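Local coordinates for protein peptidoglycan glycosyltransferase (Atopobium parvulum, PDB 4OVD) that is a penicillin-binding protein, in which a dimerisation domain is joined to a penicillin-binding transpeptidase domain, at residues A[426-431]-A[454-459]; A[434-439]-A[448-453]; A[346-351]-A[466-471]; A[376-381]-A[418-423]. One frame throughout, in Å; residues are numbered along the deposited sequence.

In the fold
All four contacts lie in the transpeptidase domain. Interactions 1 and 4 share helix 418-429, and interactions 1 and 3 share helix 458-474. Interaction 2 lies within the excursion that interaction 1 closes. Its Met434 touches interactions 1 and 4: Met434 CE is 3.7 Å from Val455 CG2, and Met434 SE packs against Phe376 O. Thr426 OG1 probably bonds to Val435 N at 3.1 Å. Interaction 3 touches interaction 1, where Val428 CG1 lies 3.8 Å from Met468 SE. Its centre is about 28 Å from that of interaction 2. Its Ser351 bonds to Lys298 and Lys490, which probably belong to the active-site motifs. A bound calcium ion lies about 8 Å from the side chain of Val471.

Interaction 1. Residues A[426-431]-A[454-459]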
# COMPACT_ATOMS: atom_id res chain seq x y z
N THR A 426 1.07 1.59 9.02
CA THR A 426 0.77 0.57 10.00
C THR A 426 1.36 0.95 11.37
O THR A 426 0.71 0.68 12.33
CB THR A 426 1.13 -0.89 9.63
OG1 THR A 426 2.55 -1.08 9.53
CG2 THR A 426 0.45 -1.28 8.36
N ALA A 427 2.54 1.56 11.44
CA ALA A 427 3.10 1.96 12.70
C ALA A 427 2.19 2.92 13.45
O ALA A 427 2.01 2.81 14.67
CB ALA A 427 4.48 2.56 12.53
N VAL A 428 1.56 3.84 12.72
CA VAL A 428 0.64 4.77 13.38
C VAL A 428 -0.60 4.01 13.84
O VAL A 428 -1.19 4.27 14.92
CB VAL A 428 0.29 5.94 12.45
CG1 VAL A 428 -0.84 6.78 13.01
CG2 VAL A 428 1.51 6.79 12.24
N ALA A 429 -1.03 3.05 13.04
CA ALA A 429 -2.24 2.30 13.40
C ALA A 429 -1.99 1.14 14.34
O ALA A 429 -2.94 0.52 14.77
CB ALA A 429 -2.91 1.76 12.15
N ASN A 430 -0.73 0.79 14.62
CA ASN A 430 -0.51 -0.35 15.47
C ASN A 430 0.38 -0.05 16.67
O ASN A 430 1.34 -0.78 16.93
CB ASN A 430 0.08 -1.44 14.64
CG ASN A 430 0.26 -2.71 15.42
OD1 ASN A 430 -0.64 -3.12 16.10
ND2 ASN A 430 1.35 -3.37 15.24
N LYS A 431 0.12 1.09 17.31
CA LYS A 431 0.84 1.48 18.53
C LYS A 431 2.30 1.65 18.33
O LYS A 431 3.10 1.40 19.20
CB LYS A 431 0.57 0.46 19.63
CG LYS A 431 -0.92 0.48 19.99
CD LYS A 431 -1.36 -0.67 20.92
CE LYS A 431 -0.71 -0.63 22.31
NZ LYS A 431 -1.00 0.62 23.09
N ASP A 454 9.64 -1.77 15.72
CA ASP A 454 9.17 -0.65 16.55
C ASP A 454 9.74 0.60 15.94
O ASP A 454 10.94 0.79 15.94
CB ASP A 454 9.63 -0.78 18.00
CG ASP A 454 8.99 -1.95 18.70
OD1 ASP A 454 8.14 -2.65 18.10
OD2 ASP A 454 9.33 -2.15 19.87
N VAL A 455 8.88 1.43 15.41
CA VAL A 455 9.34 2.62 14.71
C VAL A 455 9.18 3.87 15.55
O VAL A 455 10.06 4.69 15.60
CB VAL A 455 8.61 2.70 13.34
CG1 VAL A 455 9.01 3.92 12.58
CG2 VAL A 455 8.94 1.46 12.56
N ILE A 456 8.01 4.05 16.12
CA ILE A 456 7.71 5.18 16.99
C ILE A 456 7.03 4.64 18.25
O ILE A 456 6.58 3.49 18.29
CB ILE A 456 6.76 6.17 16.31
CG1 ILE A 456 5.52 5.45 15.85
CG2 ILE A 456 7.42 6.84 15.10
CD1 ILE A 456 4.58 6.34 15.11
N SER A 457 6.94 5.46 19.29
CA SER A 457 6.23 5.03 20.51
C SER A 457 4.72 5.03 20.30
O SER A 457 4.20 5.66 19.36
CB SER A 457 6.48 6.01 21.64
OG SER A 457 5.92 7.26 21.34
N SER A 458 3.99 4.42 21.22
CA SER A 458 2.55 4.37 21.13
C SER A 458 1.98 5.76 21.35
O SER A 458 0.89 6.06 20.85
CB SER A 458 1.93 3.39 22.16
OG SER A 458 2.43 3.66 23.44
N SER A 459 2.66 6.57 22.15
CA SER A 459 2.18 7.94 22.36
C SER A 459 2.24 8.72 21.05
O SER A 459 1.31 9.47 20.75
CB SER A 459 2.94 8.66 23.45
OG SER A 459 4.32 8.70 23.19
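Ala427 meets Val455 through its methyl, with Ala427 CB 4.2 Å from Val455 CB. At the next residue, Val428 meets Ile456 end to end, with Val428 CG2 4.2 Å from Ile456 CD1. The CG1-CD1 arm of Ile456 is stretched out (chi2 -177°), which carries CD1 to the helix. At the far end Lys431 runs past Ser458. Lys431 CB and Ser458 CB are 4.1 Å apart. Ser458 CA makes a CA-H...O contact of 3.6 Å with Lys431 O. No hydrogen bond joins the two segments. The contact brings the C-terminal end of helix 418-429 against the start of helix 458-474, two helices of the transpeptidase domain. Ser457 is the N-cap residue of the second helix. Ser457 OG lies 2.8 Å from Ser459 OG and is also hydrogen-bonded to Thr460. Asp307, the last residue of helix 298-307, accepts from Ser457 N. Val299 and Ser303 of the same helix touch Val428. Past the helix end, Asn430 ND2 bonds to Thr433 O. Met434 packs on both Ala427 and Val455, and Phe376 also touches Val455.

Interaction 2. Residues A[434-439]-A[448-453]; sequences MVTPHF and VSWPTK
The imidazole of His438 lies flat on the indole of Trp450. Its ring centroid is 3.3 Å from that of the five-membered ring of Trp450, and the planes differ by 13°. This is a close face-to-face stack. The segments are two antiparallel arms of a long beta-hairpin excursion between helices 418-429 and 458-474. On that same indole face His438 CB sits over the six-membered ring of Trp450, a CH-pi contact with His438 CB 3.6 Å from its centroid. Val448 CG1 lies over the opposite indole face, toward the rim. At the edge of the imidazole is the backbone of Thr436. His438 ND1 donates to Thr436 O at 2.7 Å, close to the ring plane, and this bond fixes the rotation of the ring. The torsion of His438 sets CG between its backbone N and carbonyl carbon (chi1 64°), which turns the ring toward Trp450.

Met434 and Lys453 form a hydrogen-bonded antiparallel pair. Met434 N donates to Lys453 O at 2.8 Å, and Lys453 N donates to Met434 O at 3.0 Å. Further along the arms part, and the gap is bridged at Pro451 O. Thr436 OG1 donates to Pro451 O at 2.8 Å. One water donates to both Pro451 O and Met434 O. A second donates to Pro451 O and accepts from Thr436 N. Three donors therefore grip this carbonyl. Lys453 NZ turns to Lys375 O, outside the pair. Met434, a selenomethionine, lies side by side with Lys453, with Met434 CE 3.7 Å from Lys453 CD.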
# COMPACT_ATOMS: atom_id res chain seq x y z
N MSE A 434 5.48 -1.27 13.15
CA MSE A 434 5.25 -1.49 11.71
C MSE A 434 5.25 -2.97 11.36
O MSE A 434 6.07 -3.74 11.88
CB MSE A 434 6.33 -0.67 11.00
CG MSE A 434 6.41 -0.87 9.55
SE MSE A 434 7.31 0.71 8.85
CE MSE A 434 9.06 -0.06 9.23
N VAL A 435 4.28 -3.42 10.59
CA VAL A 435 4.19 -4.83 10.27
C VAL A 435 4.55 -5.05 8.84
O VAL A 435 4.73 -4.12 8.12
CB VAL A 435 2.76 -5.36 10.54
CG1 VAL A 435 2.35 -5.12 11.99
CG2 VAL A 435 1.76 -4.74 9.60
N THR A 436 4.64 -6.30 8.43
CA THR A 436 5.01 -6.65 7.09
C THR A 436 3.73 -7.00 6.37
O THR A 436 3.10 -7.93 6.79
CB THR A 436 5.86 -7.90 7.05
OG1 THR A 436 7.10 -7.67 7.72
CG2 THR A 436 6.13 -8.28 5.61
N PRO A 437 3.34 -6.24 5.32
CA PRO A 437 2.09 -6.63 4.61
C PRO A 437 2.33 -7.98 3.91
O PRO A 437 3.42 -8.24 3.44
CB PRO A 437 1.81 -5.46 3.64
CG PRO A 437 2.75 -4.37 4.04
CD PRO A 437 3.94 -5.03 4.74
N HIS A 438 1.35 -8.85 3.83
CA HIS A 438 1.58 -10.15 3.28
C HIS A 438 0.33 -10.90 3.02
O HIS A 438 -0.67 -10.60 3.55
CB HIS A 438 2.48 -10.96 4.18
CG HIS A 438 1.87 -11.25 5.51
ND1 HIS A 438 2.06 -10.45 6.60
CD2 HIS A 438 1.07 -12.26 5.91
CE1 HIS A 438 1.40 -10.95 7.62
NE2 HIS A 438 0.80 -12.05 7.23
N PHE A 439 0.42 -11.90 2.17
CA PHE A 439 -0.71 -12.64 1.71
C PHE A 439 -0.82 -14.03 2.32
O PHE A 439 -1.88 -14.50 2.53
CB PHE A 439 -0.67 -12.81 0.21
CG PHE A 439 -0.80 -11.54 -0.54
CD1 PHE A 439 -2.01 -10.97 -0.71
CD2 PHE A 439 0.30 -10.93 -1.09
CE1 PHE A 439 -2.15 -9.81 -1.40
CE2 PHE A 439 0.17 -9.77 -1.80
CZ PHE A 439 -1.06 -9.21 -1.95
N VAL A 448 3.24 -18.91 9.64
CA VAL A 448 4.53 -18.20 9.56
C VAL A 448 4.56 -16.93 10.44
O VAL A 448 3.53 -16.31 10.63
CB VAL A 448 4.77 -17.85 8.06
CG1 VAL A 448 5.85 -16.81 7.85
CG2 VAL A 448 5.09 -19.13 7.28
N SER A 449 5.71 -16.59 11.05
CA SER A 449 5.77 -15.30 11.78
C SER A 449 6.43 -14.29 10.81
O SER A 449 7.35 -14.59 10.04
CB SER A 449 6.42 -15.36 13.19
OG SER A 449 7.80 -15.55 13.15
N TRP A 450 5.82 -13.14 10.75
CA TRP A 450 6.21 -12.08 9.87
C TRP A 450 6.86 -11.01 10.72
O TRP A 450 6.33 -10.64 11.77
CB TRP A 450 4.97 -11.55 9.20
CG TRP A 450 4.43 -12.47 8.24
CD1 TRP A 450 3.43 -13.35 8.43
CD2 TRP A 450 4.91 -12.67 6.88
NE1 TRP A 450 3.23 -14.08 7.29
CE2 TRP A 450 4.12 -13.69 6.32
CE3 TRP A 450 5.89 -12.05 6.09
CZ2 TRP A 450 4.27 -14.12 5.01
CZ3 TRP A 450 6.05 -12.47 4.80
CH2 TRP A 450 5.24 -13.51 4.26
N PRO A 451 7.99 -10.48 10.26
CA PRO A 451 8.74 -9.48 11.03
C PRO A 451 7.97 -8.19 11.31
O PRO A 451 7.16 -7.73 10.48
CB PRO A 451 9.96 -9.15 10.12
CG PRO A 451 9.99 -10.24 9.06
CD PRO A 451 8.57 -10.70 8.91
N THR A 452 8.17 -7.67 12.52
CA THR A 452 7.58 -6.41 12.95
C THR A 452 8.76 -5.52 13.34
O THR A 452 9.86 -6.02 13.56
CB THR A 452 6.64 -6.53 14.17
OG1 THR A 452 7.36 -7.06 15.28
CG2 THR A 452 5.41 -7.37 13.91
N LYS A 453 8.54 -4.21 13.45
CA LYS A 453 9.60 -3.29 13.80
C LYS A 453 9.03 -2.11 14.61
O LYS A 453 8.07 -1.49 14.19
CB LYS A 453 10.18 -2.75 12.50
CG LYS A 453 11.43 -1.91 12.66
CD LYS A 453 11.87 -1.38 11.31
CE LYS A 453 13.22 -0.70 11.36
NZ LYS A 453 13.52 -0.21 9.98
O HOH W 1 7.68 -4.96 9.86
O HOH W 2 4.46 -8.25 10.38

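Interaction 3. Residues A[346-351]-A[466-471]; sequences EMLRRS and DMMTTV
Glu346 OE2 is gripped by two arginines, one of which, Arg349, also lies across the contact against Thr470. Arg350 NE meets Glu346 OE2 at 2.7 Å on the anti side of that oxygen, 22° out of the carboxylate plane and in the plane of its own guanidinium. Arg349 NH2 donates to Glu346 OE2 at 2.6 Å and uses the syn lone pair. Arg350 NH2 adds a weak bond. The three residues form a salt-bridge network along one flank of helix 344-350. The carboxylate probably offsets the two positive charges there. Arg349 NH1 points elsewhere, to Glu474 O.

Across the contact the touching is apolar. Arg349 CG lies 3.9 Å from Thr470 CG2, and the two side chains cross at about a right angle. The hydroxyl of Thr470 bonds to Arg345. Leu348 points at the other helix, and Leu348 CD2 lies 3.9 Å from Met467 CB. It also touches Val471 CG2. The first torsion of Leu348 (chi1 -145°) lies off a staggered value, which may reflect the packing around CD2. Val471 CG2 sits 3.6 Å from the backbone Leu348 O. No hydrogen bond crosses here. The axes of the short segments 346-350 and 466-471 approach to 8.4 Å and cross at -40°.

Ser351 ends the first helix as the C-prime residue of a Schellman motif. Its OG bonds to Lys298 and Lys490, and it touches Ser295. By sequence Ser351 opens an S-S-N stretch, consistent with the SxN motif of penicillin-binding proteins, with Ser295 and Lys298 in the SxxK motif and Lys490 in the KTG motif.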
# COMPACT_ATOMS: atom_id res chain seq x y z
N GLU A 346 -3.23 21.58 12.28
CA GLU A 346 -3.78 22.34 11.14
C GLU A 346 -3.00 22.13 9.84
O GLU A 346 -3.58 22.09 8.79
CB GLU A 346 -3.80 23.80 11.51
CG GLU A 346 -4.28 24.74 10.42
CD GLU A 346 -5.68 24.48 9.95
OE1 GLU A 346 -6.43 23.71 10.66
OE2 GLU A 346 -5.98 25.01 8.85
N MSE A 347 -1.67 22.00 9.89
CA MSE A 347 -0.89 21.83 8.64
C MSE A 347 -1.30 20.54 8.01
O MSE A 347 -1.41 20.45 6.75
CB MSE A 347 0.59 21.77 8.95
CG MSE A 347 1.07 23.05 9.55
SE MSE A 347 2.97 22.85 10.08
CE MSE A 347 3.13 24.28 11.38
N LEU A 348 -1.60 19.56 8.82
CA LEU A 348 -2.08 18.31 8.32
C LEU A 348 -3.54 18.35 7.83
O LEU A 348 -3.86 17.79 6.84
CB LEU A 348 -1.89 17.24 9.37
CG LEU A 348 -1.55 15.87 8.83
CD1 LEU A 348 -0.18 15.83 8.24
CD2 LEU A 348 -1.75 14.76 9.83
N ARG A 349 -4.40 19.03 8.56
CA ARG A 349 -5.79 19.16 8.21
C ARG A 349 -5.95 19.72 6.80
O ARG A 349 -6.57 19.13 5.97
CB ARG A 349 -6.47 20.05 9.20
CG ARG A 349 -7.96 20.15 9.02
CD ARG A 349 -8.55 21.28 9.82
NE ARG A 349 -8.19 22.57 9.31
CZ ARG A 349 -8.76 23.14 8.27
NH1 ARG A 349 -9.75 22.55 7.62
NH2 ARG A 349 -8.34 24.31 7.89
N ARG A 350 -5.32 20.84 6.55
CA ARG A 350 -5.31 21.47 5.25
C ARG A 350 -4.21 21.02 4.26
O ARG A 350 -4.18 21.44 3.14
CB ARG A 350 -5.26 22.96 5.44
CG ARG A 350 -3.93 23.50 5.80
CD ARG A 350 -3.89 25.01 5.68
NE ARG A 350 -4.95 25.66 6.43
CZ ARG A 350 -5.66 26.68 5.99
NH1 ARG A 350 -5.43 27.17 4.79
NH2 ARG A 350 -6.59 27.20 6.74
N SER A 351 -3.33 20.16 4.70
CA SER A 351 -2.25 19.69 3.89
C SER A 351 -1.38 20.80 3.39
O SER A 351 -1.25 21.01 2.22
CB SER A 351 -2.74 18.83 2.75
OG SER A 351 -1.73 17.95 2.40
N ASP A 466 -4.78 10.98 16.22
CA ASP A 466 -5.61 12.12 16.57
C ASP A 466 -5.61 13.15 15.43
O ASP A 466 -6.66 13.66 15.05
CB ASP A 466 -5.19 12.78 17.88
CG ASP A 466 -6.25 13.76 18.39
OD1 ASP A 466 -7.33 13.29 18.78
OD2 ASP A 466 -5.99 14.99 18.38
N MSE A 467 -4.46 13.45 14.88
CA MSE A 467 -4.41 14.41 13.81
C MSE A 467 -5.03 13.85 12.55
O MSE A 467 -5.71 14.57 11.86
CB MSE A 467 -3.03 14.96 13.47
CG MSE A 467 -2.47 15.65 14.67
SE MSE A 467 -0.72 16.47 14.33
CE MSE A 467 0.43 14.87 14.36
N MSE A 468 -4.86 12.56 12.27
CA MSE A 468 -5.44 11.96 11.07
C MSE A 468 -6.93 11.93 11.20
O MSE A 468 -7.63 11.91 10.21
CB MSE A 468 -4.90 10.59 10.87
CG MSE A 468 -3.45 10.76 10.43
SE MSE A 468 -2.70 8.93 10.50
CE MSE A 468 -3.68 8.05 9.06
N THR A 469 -7.45 11.90 12.43
CA THR A 469 -8.87 11.96 12.65
C THR A 469 -9.41 13.37 12.29
O THR A 469 -10.49 13.48 11.72
CB THR A 469 -9.21 11.59 14.10
OG1 THR A 469 -8.70 10.26 14.29
CG2 THR A 469 -10.73 11.62 14.38
N THR A 470 -8.64 14.42 12.60
CA THR A 470 -8.99 15.81 12.29
C THR A 470 -9.04 15.97 10.80
O THR A 470 -9.91 16.66 10.30
CB THR A 470 -7.92 16.77 12.84
OG1 THR A 470 -8.01 16.76 14.26
CG2 THR A 470 -8.13 18.18 12.43
N VAL A 471 -8.17 15.29 10.09
CA VAL A 471 -8.14 15.36 8.62
C VAL A 471 -9.50 14.94 8.05
O VAL A 471 -9.99 15.52 7.10
CB VAL A 471 -7.04 14.47 7.97
CG1 VAL A 471 -7.19 14.41 6.41
CG2 VAL A 471 -5.65 15.06 8.31

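Interaction 4. Residues A[376-381]-A[418-423]; sequences FGIGHT and FIQVIR
A Schellman motif at Gly377 closes helix 366-375, and a type II beta turn from Gly377 to His380 follows; Gln420 of helix 418-429 reaches into this turn. Gly379 N donates to Gln420 OE1 at 2.7 Å, nearly straight, with an angle of 172° at the hydrogen. The donor lies above the amide plane of Gln420, about 40° out of it, and so misses the lone pairs. Gln420 is extended beyond CG (chi2 -174°), which brings its amide up to the turn. Ile378 CA is 3.5 Å from Gln420 OE1. On the other branch, Gln420 NE2 bonds to Thr391 O, so both ends of the amide are held. Gln420 NE2 is also 3.2 Å from His380 O, but the angle is too poor for a hydrogen bond.

Arg423 stretches along the same side of the helix. A water accepts from Arg423 NH1 at 2.9 Å, in the guanidinium plane, and probably donates to His380 O, 3.0 Å from the water oxygen. From the loop, Ile378 turns its CD1 to the helix backbone, 4.0 Å from Gln420 O.

His380 NE2 turns back to Asp374. Phe376 packs on helix 298-307, at Ile300, Ser303 and Ile304. Ile419 and Ile422 of helix 418-429 rest on strand 248-253, and Ile422 also on strand 525-532, which places this helix between the turn and the five-stranded antiparallel sheet.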
# COMPACT_ATOMS: atom_id res chain seq x y z
N PHE A 376 11.34 4.19 9.20
CA PHE A 376 10.01 3.88 8.68
C PHE A 376 10.03 2.94 7.47
O PHE A 376 8.95 2.63 6.88
CB PHE A 376 9.25 5.14 8.31
CG PHE A 376 8.35 5.69 9.38
CD1 PHE A 376 7.11 5.12 9.58
CD2 PHE A 376 8.69 6.81 10.13
CE1 PHE A 376 6.22 5.63 10.51
CE2 PHE A 376 7.80 7.33 11.04
CZ PHE A 376 6.56 6.73 11.24
N GLY A 377 11.22 2.51 7.06
CA GLY A 377 11.36 1.58 5.92
C GLY A 377 11.29 2.25 4.52
O GLY A 377 11.25 1.56 3.50
N ILE A 378 11.34 3.58 4.47
CA ILE A 378 11.20 4.28 3.19
C ILE A 378 12.44 4.05 2.40
O ILE A 378 13.51 4.29 2.90
CB ILE A 378 10.94 5.76 3.39
CG1 ILE A 378 9.68 5.97 4.23
CG2 ILE A 378 10.79 6.44 2.03
CD1 ILE A 378 8.48 5.18 3.72
N GLY A 379 12.31 3.54 1.17
CA GLY A 379 13.47 3.20 0.40
C GLY A 379 13.96 1.79 0.66
O GLY A 379 15.02 1.44 0.23
N HIS A 380 13.19 0.97 1.37
CA HIS A 380 13.56 -0.41 1.65
C HIS A 380 12.38 -1.26 1.29
O HIS A 380 11.23 -0.86 1.51
CB HIS A 380 13.83 -0.61 3.15
CG HIS A 380 15.00 0.16 3.67
ND1 HIS A 380 16.24 -0.41 3.83
CD2 HIS A 380 15.12 1.45 4.06
CE1 HIS A 380 17.07 0.50 4.32
NE2 HIS A 380 16.42 1.63 4.45
N THR A 381 12.62 -2.46 0.81
CA THR A 381 11.50 -3.33 0.46
C THR A 381 10.74 -3.63 1.76
O THR A 381 11.27 -3.64 2.83
CB THR A 381 12.01 -4.61 -0.23
OG1 THR A 381 13.15 -5.08 0.49
CG2 THR A 381 12.46 -4.31 -1.63
N PHE A 418 3.67 2.61 -3.32
CA PHE A 418 2.76 2.95 -2.26
C PHE A 418 2.74 1.92 -1.12
O PHE A 418 2.42 2.27 0.01
CB PHE A 418 1.38 3.30 -2.75
CG PHE A 418 1.28 4.71 -3.31
CD1 PHE A 418 1.30 5.80 -2.47
CD2 PHE A 418 1.16 4.92 -4.66
CE1 PHE A 418 1.24 7.10 -2.97
CE2 PHE A 418 1.17 6.20 -5.17
CZ PHE A 418 1.19 7.29 -4.34
N ILE A 419 3.14 0.68 -1.40
CA ILE A 419 3.19 -0.34 -0.37
C ILE A 419 4.14 0.09 0.78
O ILE A 419 3.92 -0.27 1.97
CB ILE A 419 3.55 -1.73 -0.94
CG1 ILE A 419 3.21 -2.84 0.09
CG2 ILE A 419 5.00 -1.76 -1.36
CD1 ILE A 419 1.71 -2.99 0.42
N GLN A 420 5.10 0.95 0.48
CA GLN A 420 5.98 1.46 1.52
C GLN A 420 5.26 2.47 2.40
O GLN A 420 5.49 2.56 3.63
CB GLN A 420 7.20 2.12 0.88
CG GLN A 420 8.22 1.11 0.40
CD GLN A 420 9.49 1.75 -0.09
OE1 GLN A 420 9.82 2.94 0.23
NE2 GLN A 420 10.25 0.98 -0.86
N VAL A 421 4.37 3.23 1.79
CA VAL A 421 3.59 4.21 2.52
C VAL A 421 2.63 3.48 3.41
O VAL A 421 2.47 3.81 4.59
CB VAL A 421 2.83 5.16 1.59
CG1 VAL A 421 2.00 6.12 2.41
CG2 VAL A 421 3.82 5.91 0.69
N ILE A 422 1.96 2.48 2.84
CA ILE A 422 1.02 1.69 3.57
C ILE A 422 1.72 1.07 4.76
O ILE A 422 1.24 1.14 5.88
CB ILE A 422 0.43 0.61 2.64
CG1 ILE A 422 -0.44 1.28 1.55
CG2 ILE A 422 -0.37 -0.38 3.42
CD1 ILE A 422 -0.93 0.33 0.52
N ARG A 423 2.88 0.52 4.53
CA ARG A 423 3.60 -0.12 5.59
C ARG A 423 3.92 0.90 6.69
O ARG A 423 3.79 0.63 7.89
CB ARG A 423 4.85 -0.80 5.08
CG ARG A 423 5.60 -1.51 6.18
CD ARG A 423 6.92 -2.07 5.72
NE ARG A 423 7.53 -2.77 6.85
CZ ARG A 423 8.84 -2.92 7.03
NH1 ARG A 423 9.72 -2.36 6.19
NH2 ARG A 423 9.27 -3.58 8.09
O HOH W 3 7.88 1.33 4.67
O HOH W 4 9.25 -0.78 3.79